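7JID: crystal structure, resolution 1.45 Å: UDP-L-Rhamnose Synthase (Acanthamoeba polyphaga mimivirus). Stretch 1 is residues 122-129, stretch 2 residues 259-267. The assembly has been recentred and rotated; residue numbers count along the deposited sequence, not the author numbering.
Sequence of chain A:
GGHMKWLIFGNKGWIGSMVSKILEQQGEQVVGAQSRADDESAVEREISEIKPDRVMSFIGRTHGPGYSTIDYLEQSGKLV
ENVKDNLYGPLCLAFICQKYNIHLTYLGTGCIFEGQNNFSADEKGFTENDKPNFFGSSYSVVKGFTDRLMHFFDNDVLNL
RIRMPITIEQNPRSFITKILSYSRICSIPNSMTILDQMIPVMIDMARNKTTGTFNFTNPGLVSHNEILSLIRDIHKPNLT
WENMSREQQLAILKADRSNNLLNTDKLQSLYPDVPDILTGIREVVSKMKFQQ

Stretch 1 122-129: DEKGFTEN
Stretch 2 259-267: NNLLNTDKL

An irregular segment and a loop that runs into a helix, over 130 residues apart, are joined by a single backbone bridge, extended by side chains and ordered waters. Their end-to-end directions differ by 60°. The bridge pairs Phe 126 (phi/psi -70/137) with Leu 262 (-95/133), CA to CA 4.7 Å: Phe 126 N donates to Leu 261 O at 3.0 Å, and Asn 263 N donates to Phe 126 O at 2.7 Å. Gly 125 CA lies 4.3 Å from Asn 263 CA and 3.3 Å from Leu 261 O. At phi/psi 105/163, a CB would jam against the preceding carbonyl and clash with Asn 263 N and Leu 261 CG, so glycine fits.

Phe 126 (chi1 m, chi2 -84°) presents its ring edge to Leu 261 O, while its CB lies 4.3 Å from Leu 262 CD2. Leu 261 (t, p) brings CD2 to 3.6 Å from Lys 124 O.

Asn 263 (chi1 t, chi2 -41°) points toward stretch 1, OD1 accepting from Asp 265 N at 2.8 Å and ND2 donating to a water that donates to Gly 125 O. Glu 128 (m, p, chi3 13°) also points across. Its OE2 accepts from one water, which accepts from Leu 267 N; a second, accepting from Lys 266 N, lies 2.7 Å from Glu 128 OE1.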

ATOM      1  N   ASP A 122      14.602   5.789  30.562  1.00 14.36           N
ATOM      2  CA  ASP A 122      14.808   6.868  29.562  1.00 17.64           C
ATOM      3  C   ASP A 122      13.873   6.710  28.348  1.00 19.50           C
ATOM      4  O   ASP A 122      14.039   7.453  27.365  1.00 20.52           O
ATOM      5  CB  ASP A 122      16.254   6.840  29.084  1.00 17.58           C
ATOM      6  CG  ASP A 122      16.686   5.563  28.398  1.00 19.73           C
ATOM      7  OD1 ASP A 122      16.050   4.465  28.577  1.00 15.72           O
ATOM      8  OD2 ASP A 122      17.723   5.643  27.718  1.00 26.07           O
ATOM      9  N   GLU A 123      12.878   5.833  28.424  1.00 17.39           N
ATOM     10  CA  GLU A 123      12.027   5.549  27.233  1.00 17.52           C
ATOM     11  C   GLU A 123      10.564   5.782  27.612  1.00 17.00           C
ATOM     12  O   GLU A 123      10.115   5.198  28.612  1.00 17.59           O
ATOM     13  CB  GLU A 123      12.247   4.124  26.762  1.00 18.11           C
ATOM     14  CG  GLU A 123      13.582   3.913  26.062  1.00 20.03           C
ATOM     15  CD  GLU A 123      13.774   2.517  25.513  1.00 22.43           C
ATOM     16  OE1 GLU A 123      13.199   1.580  26.062  1.00 21.17           O
ATOM     17  OE2 GLU A 123      14.542   2.360  24.550  1.00 28.74           O
ATOM     18  N   LYS A 124       9.921   6.710  26.926  1.00 13.98           N
ATOM     19  CA  LYS A 124       8.537   7.150  27.259  1.00 15.15           C
ATOM     20  C   LYS A 124       7.527   6.614  26.242  1.00 12.82           C
ATOM     21  O   LYS A 124       6.355   6.919  26.402  1.00 13.44           O
ATOM     22  CB  LYS A 124       8.464   8.675  27.336  1.00 18.86           C
ATOM     23  CG  LYS A 124       9.216   9.310  28.503  1.00 24.38           C
ATOM     24  CD  LYS A 124       9.536   8.359  29.622  1.00 28.10           C
ATOM     25  CE  LYS A 124      10.255   8.987  30.800  1.00 33.82           C
ATOM     26  NZ  LYS A 124       9.362   9.021  31.977  1.00 36.95           N
ATOM     27  N   GLY A 125       7.950   5.820  25.257  1.00 11.62           N
ATOM     28  CA  GLY A 125       7.014   5.157  24.328  1.00 11.88           C
ATOM     29  C   GLY A 125       6.997   5.809  22.957  1.00 11.08           C
ATOM     30  O   GLY A 125       7.418   6.999  22.826  1.00 11.07           O
ATOM     31  N   PHE A 126       6.472   5.114  21.952  1.00 11.36           N
ATOM     32  CA  PHE A 126       6.395   5.638  20.581  1.00 10.47           C
ATOM     33  C   PHE A 126       5.362   6.758  20.560  1.00 10.95           C
ATOM     34  O   PHE A 126       4.291   6.644  21.208  1.00 10.31           O
ATOM     35  CB  PHE A 126       6.092   4.513  19.588  1.00 10.36           C
ATOM     36  CG  PHE A 126       7.261   3.573  19.494  1.00 10.66           C
ATOM     37  CD1 PHE A 126       8.320   3.864  18.639  1.00 10.63           C
ATOM     38  CD2 PHE A 126       7.324   2.431  20.268  1.00 10.59           C
ATOM     39  CE1 PHE A 126       9.409   3.014  18.588  1.00 10.83           C
ATOM     40  CE2 PHE A 126       8.408   1.576  20.195  1.00 10.94           C
ATOM     41  CZ  PHE A 126       9.442   1.863  19.329  1.00 12.02           C
ATOM     42  N   THR A 127       5.719   7.838  19.865  1.00 10.35           N
ATOM     43  CA  THR A 127       4.851   9.012  19.709  1.00 10.42           C
ATOM     44  C   THR A 127       4.036   8.946  18.414  1.00  9.91           C
ATOM     45  O   THR A 127       4.329   8.146  17.488  1.00 10.48           O
ATOM     46  CB  THR A 127       5.667  10.305  19.806  1.00 11.22           C
ATOM     47  OG1 THR A 127       6.395  10.348  18.582  1.00 12.44           O
ATOM     48  CG2 THR A 127       6.526  10.324  21.056  1.00 13.26           C
ATOM     49  N   GLU A 128       3.113   9.897  18.295  1.00 10.58           N
ATOM     50  CA  GLU A 128       2.249  10.040  17.115  1.00 11.11           C
ATOM     51  C   GLU A 128       3.118  10.339  15.899  1.00 11.52           C
ATOM     52  O   GLU A 128       2.804   9.841  14.796  1.00 13.57           O
ATOM     53  CB  GLU A 128       1.185  11.104  17.337  1.00 11.07           C
ATOM     54  CG  GLU A 128       0.117  10.623  18.268  1.00 11.05           C
ATOM     55  CD  GLU A 128       0.395  10.629  19.769  1.00 10.98           C
ATOM     56  OE1 GLU A 128       1.412  11.266  20.175  1.00 11.22           O
ATOM     57  OE2 GLU A 128      -0.446  10.148  20.519  1.00 12.21           O
ATOM     58  N   ASN A 129       4.197  11.096  16.090  1.00 12.89           N
ATOM     59  CA  ASN A 129       5.094  11.487  14.972  1.00 15.85           C
ATOM     60  C   ASN A 129       6.068  10.378  14.563  1.00 14.28           C
ATOM     61  O   ASN A 129       6.619  10.477  13.456  1.00 16.46           O
ATOM     62  CB  ASN A 129       5.858  12.760  15.331  1.00 20.46           C
ATOM     63  CG  ASN A 129       6.703  13.282  14.196  1.00 26.64           C
ATOM     64  OD1 ASN A 129       6.169  13.697  13.168  1.00 30.34           O
ATOM     65  ND2 ASN A 129       8.015  13.313  14.400  1.00 34.23           N
ATOM     66  N   ASN A 259       5.126  -5.718  19.887  1.00  9.06           N
ATOM     67  CA  ASN A 259       5.142  -5.498  21.357  1.00  8.98           C
ATOM     68  C   ASN A 259       5.702  -4.111  21.601  1.00  8.73           C
ATOM     69  O   ASN A 259       6.864  -3.894  21.190  1.00  8.92           O
ATOM     70  CB  ASN A 259       5.984  -6.551  22.091  1.00  9.74           C
ATOM     71  CG  ASN A 259       5.352  -7.911  21.993  1.00  9.76           C
ATOM     72  OD1 ASN A 259       4.429  -8.228  22.710  1.00 10.92           O
ATOM     73  ND2 ASN A 259       5.851  -8.733  21.074  1.00 11.04           N
ATOM     74  N   ASN A 260       4.986  -3.226  22.299  1.00  7.95           N
ATOM     75  CA  ASN A 260       5.476  -1.838  22.464  1.00  7.86           C
ATOM     76  C   ASN A 260       4.742  -1.160  23.629  1.00  8.33           C
ATOM     77  O   ASN A 260       3.709  -1.658  24.086  1.00  7.26           O
ATOM     78  CB  ASN A 260       5.388  -1.084  21.143  1.00  7.06           C
ATOM     79  CG  ASN A 260       3.961  -0.780  20.726  1.00  6.97           C
ATOM     80  OD1 ASN A 260       3.227  -0.206  21.511  1.00  7.67           O
ATOM     81  ND2 ASN A 260       3.650  -1.122  19.488  1.00  7.24           N
ATOM     82  N   LEU A 261       5.299  -0.031  24.020  1.00  8.28           N
ATOM     83  CA  LEU A 261       4.616   1.077  24.723  1.00  9.08           C
ATOM     84  C   LEU A 261       4.332   2.192  23.739  1.00  8.62           C
ATOM     85  O   LEU A 261       5.296   2.636  23.044  1.00  8.98           O
ATOM     86  CB  LEU A 261       5.529   1.616  25.827  1.00  9.47           C
ATOM     87  CG  LEU A 261       5.090   2.913  26.515  1.00 10.23           C
ATOM     88  CD1 LEU A 261       3.817   2.707  27.312  1.00 10.00           C
ATOM     89  CD2 LEU A 261       6.196   3.458  27.423  1.00 10.48           C
ATOM     90  N   LEU A 262       3.096   2.671  23.727  1.00  8.51           N
ATOM     91  CA  LEU A 262       2.746   3.956  23.083  1.00  9.50           C
ATOM     92  C   LEU A 262       2.759   5.061  24.126  1.00 10.12           C
ATOM     93  O   LEU A 262       2.204   4.891  25.215  1.00  9.24           O
ATOM     94  CB  LEU A 262       1.372   3.885  22.410  1.00  9.78           C
ATOM     95  CG  LEU A 262       1.176   2.796  21.361  1.00  9.26           C
ATOM     96  CD1 LEU A 262      -0.307   2.830  20.932  1.00  9.32           C
ATOM     97  CD2 LEU A 262       2.159   2.915  20.218  1.00  9.42           C
ATOM     98  N   ASN A 263       3.415   6.166  23.770  1.00 10.07           N
ATOM     99  CA  ASN A 263       3.314   7.406  24.561  1.00 10.44           C
ATOM    100  C   ASN A 263       1.915   7.992  24.372  1.00 10.29           C
ATOM    101  O   ASN A 263       1.574   8.278  23.203  1.00 10.19           O
ATOM    102  CB  ASN A 263       4.411   8.366  24.139  1.00 11.82           C
ATOM    103  CG  ASN A 263       4.441   9.629  24.956  1.00 13.29           C
ATOM    104  OD1 ASN A 263       3.413  10.197  25.272  1.00 12.51           O
ATOM    105  ND2 ASN A 263       5.636  10.180  25.147  1.00 16.51           N
ATOM    106  N   THR A 264       1.151   8.102  25.450  1.00  9.95           N
ATOM    107  CA  THR A 264      -0.228   8.626  25.326  1.00 10.06           C
ATOM    108  C   THR A 264      -0.347  10.030  25.912  1.00 10.44           C
ATOM    109  O   THR A 264      -1.439  10.385  26.236  1.00 10.23           O
ATOM    110  CB  THR A 264      -1.230   7.654  25.922  1.00 10.62           C
ATOM    111  OG1 THR A 264      -0.912   7.423  27.287  1.00 10.47           O
ATOM    112  CG2 THR A 264      -1.305   6.370  25.132  1.00 11.12           C
ATOM    113  N   ASP A 265       0.729  10.787  26.023  1.00 10.88           N
ATOM    114  CA  ASP A 265       0.638  12.168  26.553  1.00 11.35           C
ATOM    115  C   ASP A 265      -0.341  12.990  25.724  1.00 11.33           C
ATOM    116  O   ASP A 265      -1.078  13.828  26.293  1.00 11.88           O
ATOM    117  CB  ASP A 265       2.025  12.788  26.645  1.00 12.78           C
ATOM    118  CG  ASP A 265       2.947  12.135  27.668  1.00 14.56           C
ATOM    119  OD1 ASP A 265       2.469  11.288  28.465  1.00 15.82           O
ATOM    120  OD2 ASP A 265       4.119  12.506  27.674  1.00 18.32           O
ATOM    121  N   LYS A 266      -0.348  12.796  24.416  1.00  9.84           N
ATOM    122  CA  LYS A 266      -1.216  13.627  23.562  1.00 11.00           C
ATOM    123  C   LYS A 266      -2.680  13.386  23.943  1.00 11.54           C
ATOM    124  O   LYS A 266      -3.406  14.361  24.120  1.00 14.45           O
ATOM    125  CB  LYS A 266      -0.968  13.367  22.080  1.00 10.35           C
ATOM    126  CG  LYS A 266      -1.729  14.323  21.169  1.00 10.81           C
ATOM    127  CD  LYS A 266      -1.511  13.992  19.729  1.00 11.41           C
ATOM    128  CE  LYS A 266      -2.194  14.966  18.795  1.00 11.46           C
ATOM    129  NZ  LYS A 266      -1.956  14.662  17.370  1.00 12.08           N
ATOM    130  N   LEU A 267      -3.128  12.128  24.021  1.00 11.97           N
ATOM    131  CA  LEU A 267      -4.520  11.805  24.387  1.00 13.45           C
ATOM    132  C   LEU A 267      -4.755  12.306  25.818  1.00 12.83           C
ATOM    133  O   LEU A 267      -5.860  12.793  26.085  1.00 12.32           O
ATOM    134  CB  LEU A 267      -4.760  10.299  24.308  1.00 14.68           C
ATOM    135  CG  LEU A 267      -6.210   9.883  24.554  1.00 17.43           C
ATOM    136  CD1 LEU A 267      -7.144  10.459  23.499  1.00 19.58           C
ATOM    137  CD2 LEU A 267      -6.299   8.385  24.640  1.00 19.38           C
TER
HETATM  138  O   HOH W   1       8.323   9.176  24.108  1.00 22.59           O
HETATM  139  O   HOH W   2      -1.917   9.776  22.727  1.00 10.74           O
HETATM  140  O   HOH W   3       1.585  11.236  22.909  1.00 11.50           O